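Local coordinates for tyrosinase (Aspergillus oryzae, PDB 6JUD), which probably uses copper and molecular oxygen to oxidise L-tyrosine and L-dopa to L-dopaquinone, an early step of melanin formation, at residues K24-W29 and R169-V174. The protein carries 2 engineered substitutions. Sequence-based numbering, arbitrary orientation.
Sequences KDIDDW and RLPILV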
loop_
_atom_site.group_PDB
_atom_site.type_symbol
_atom_site.label_atom_id
_atom_site.label_comp_id
_atom_site.label_asym_id
_atom_site.label_seq_id
_atom_site.Cartn_x
_atom_site.Cartn_y
_atom_site.Cartn_z
ATOM N N LYS B 24 -6.320 -24.338 12.081
ATOM C CA LYS B 24 -7.479 -23.747 11.418
ATOM C C LYS B 24 -7.085 -22.804 10.286
ATOM O O LYS B 24 -5.961 -22.309 10.219
ATOM C CB LYS B 24 -8.334 -22.990 12.451
ATOM C CG LYS B 24 -9.025 -23.939 13.424
ATOM C CD LYS B 24 -9.920 -23.173 14.392
ATOM C CE LYS B 24 -10.987 -24.083 14.976
ATOM N NZ LYS B 24 -12.331 -23.434 15.015
ATOM N N ASP B 25 -8.029 -22.537 9.386
ATOM C CA ASP B 25 -7.867 -21.503 8.363
ATOM C C ASP B 25 -7.827 -20.152 9.066
ATOM O O ASP B 25 -8.704 -19.837 9.882
ATOM C CB ASP B 25 -9.022 -21.574 7.375
ATOM C CG ASP B 25 -9.004 -20.528 6.290
ATOM O OD1 ASP B 25 -8.755 -19.343 6.597
ATOM O OD2 ASP B 25 -9.268 -20.877 5.117
ATOM N N ILE B 26 -6.807 -19.356 8.780
ATOM C CA ILE B 26 -6.577 -18.180 9.615
ATOM C C ILE B 26 -7.692 -17.152 9.484
ATOM O O ILE B 26 -7.995 -16.443 10.450
ATOM C CB ILE B 26 -5.218 -17.519 9.314
ATOM C CG1 ILE B 26 -4.852 -16.449 10.344
ATOM C CG2 ILE B 26 -5.192 -16.973 7.896
ATOM C CD1 ILE B 26 -3.412 -16.032 10.365
ATOM N N ASP B 27 -8.333 -17.064 8.321
ATOM C CA ASP B 27 -9.488 -16.182 8.190
ATOM C C ASP B 27 -10.659 -16.708 9.010
ATOM O O ASP B 27 -11.340 -15.934 9.686
ATOM C CB ASP B 27 -9.912 -16.003 6.735
ATOM C CG ASP B 27 -9.100 -14.958 5.991
ATOM O OD1 ASP B 27 -8.214 -14.313 6.598
ATOM O OD2 ASP B 27 -9.355 -14.775 4.781
ATOM N N ASP B 28 -10.914 -18.018 8.955
ATOM C CA ASP B 28 -12.026 -18.532 9.751
ATOM C C ASP B 28 -11.772 -18.339 11.246
ATOM O O ASP B 28 -12.687 -17.966 11.986
ATOM C CB ASP B 28 -12.272 -20.010 9.477
ATOM C CG ASP B 28 -12.681 -20.286 8.044
ATOM O OD1 ASP B 28 -13.348 -19.439 7.420
ATOM O OD2 ASP B 28 -12.328 -21.371 7.544
ATOM N N TRP B 29 -10.538 -18.600 11.643
ATOM C CA TRP B 29 -10.120 -18.475 13.044
ATOM C C TRP B 29 -10.273 -17.033 13.510
ATOM O O TRP B 29 -10.693 -16.761 14.636
ATOM C CB TRP B 29 -8.679 -18.961 13.175
ATOM C CG TRP B 29 -8.002 -18.796 14.497
ATOM C CD1 TRP B 29 -8.135 -19.603 15.597
ATOM C CD2 TRP B 29 -7.071 -17.772 14.873
ATOM N NE1 TRP B 29 -7.354 -19.145 16.631
ATOM C CE2 TRP B 29 -6.693 -18.018 16.207
ATOM C CE3 TRP B 29 -6.533 -16.669 14.201
ATOM C CZ2 TRP B 29 -5.795 -17.201 16.893
ATOM C CZ3 TRP B 29 -5.642 -15.862 14.882
ATOM C CH2 TRP B 29 -5.278 -16.130 16.211
ATOM N N ARG B 169 -7.263 -14.051 -1.586
ATOM C CA ARG B 169 -6.729 -12.907 -0.852
ATOM C C ARG B 169 -5.724 -13.315 0.221
ATOM O O ARG B 169 -5.811 -14.419 0.758
ATOM C CB ARG B 169 -7.836 -12.135 -0.128
ATOM C CG ARG B 169 -8.880 -11.491 -1.013
ATOM C CD ARG B 169 -9.898 -10.730 -0.176
ATOM N NE ARG B 169 -10.813 -9.965 -1.017
ATOM C CZ ARG B 169 -11.863 -9.313 -0.550
ATOM N NH1 ARG B 169 -12.115 -9.350 0.752
ATOM N NH2 ARG B 169 -12.637 -8.640 -1.391
ATOM N N LEU B 170 -4.850 -12.362 0.545
ATOM C CA LEU B 170 -4.050 -12.451 1.762
ATOM C C LEU B 170 -4.990 -12.507 2.961
ATOM O O LEU B 170 -6.104 -11.967 2.893
ATOM C CB LEU B 170 -3.129 -11.245 1.867
ATOM C CG LEU B 170 -1.792 -11.283 1.122
ATOM C CD1 LEU B 170 -1.975 -11.610 -0.346
ATOM C CD2 LEU B 170 -1.059 -9.949 1.269
ATOM N N PRO B 171 -4.576 -13.140 4.042
ATOM C CA PRO B 171 -5.461 -13.223 5.215
ATOM C C PRO B 171 -5.866 -11.842 5.715
ATOM O O PRO B 171 -5.100 -10.883 5.725
ATOM C CB PRO B 171 -4.581 -13.883 6.275
ATOM C CG PRO B 171 -3.544 -14.617 5.497
ATOM C CD PRO B 171 -3.277 -13.789 4.271
ATOM N N ILE B 172 -7.101 -11.733 6.200
ATOM C CA ILE B 172 -7.550 -10.500 6.826
ATOM C C ILE B 172 -6.546 -9.939 7.823
ATOM O O ILE B 172 -6.199 -8.756 7.780
ATOM C CB ILE B 172 -8.886 -10.749 7.552
ATOM C CG1 ILE B 172 -10.018 -11.190 6.630
ATOM C CG2 ILE B 172 -9.280 -9.493 8.326
ATOM C CD1 ILE B 172 -11.204 -11.824 7.325
ATOM N N LEU B 173 -6.085 -10.779 8.744
ATOM C CA LEU B 173 -5.175 -10.341 9.792
ATOM C C LEU B 173 -3.856 -9.795 9.256
ATOM O O LEU B 173 -3.270 -8.902 9.870
ATOM C CB LEU B 173 -4.839 -11.503 10.727
ATOM C CG LEU B 173 -5.524 -11.517 12.080
ATOM C CD1 LEU B 173 -5.044 -12.738 12.861
ATOM C CD2 LEU B 173 -5.263 -10.223 12.842
ATOM N N VAL B 174 -3.379 -10.357 8.146
ATOM C CA VAL B 174 -2.103 -9.890 7.584
ATOM C C VAL B 174 -2.236 -8.470 7.066
ATOM O O VAL B 174 -1.247 -7.737 6.939
ATOM C CB VAL B 174 -1.628 -10.888 6.510
ATOM C CG1 VAL B 174 -0.557 -10.333 5.602
ATOM C CG2 VAL B 174 -1.123 -12.157 7.202
HETATM O O HOH W 1 -7.167 -13.646 8.998
HETATM O O HOH W 2 -8.913 -12.565 3.266
#
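D27 reaches from the first turn of helix 26-31 to the backbone of I172. Its OD1 accepts from I172 N at 2.8 Å. The N-H arrives on the syn side of the carboxylate, 19° out of plane. The bond is moderately bent, with an N-H...O angle of 150°. CG of D27 stands beside its own backbone N and anti to the carbonyl carbon (chi1 -82°), which carries the carboxylate across to the loop. The carboxylate also lies against the CG1 branch of I172, 3.6 Å from OD1.

The tight part is apolar. I26 CG2 touches the P171 ring atoms, lying 3.5 Å from P171 CB and slightly farther from P171 CG. L374 and I371 of helix 371-389 pack on I26 and P171, respectively. L173 packs at a longer distance. Its CD1 meets the edge of the W29 ring, in plane, 3.8 Å from CZ3. The indole NE1 instead bonds to Q42.

The looser side is bridged by water. One water donates to D27 OD1 and accepts from L173 N, with a weak further bond to I26 O. A second links D27 OD2, at 2.7 Å, to L170 O. Nearby, N247 of the second subunit packs on I172.

D25 is the N-cap of the helix. Its OD1 accepts from D27 N at 2.9 Å and, weakly, from D28 N. Its OD2 pairs with R154, as does D28.

The contact joins an N-terminal helix to the loop before strand 178-182, away from the copper ligands. D27 OD1 takes one N-H and one water, and OD2 takes a second water. Together with its place at the helix start, this probably stabilises the charged form.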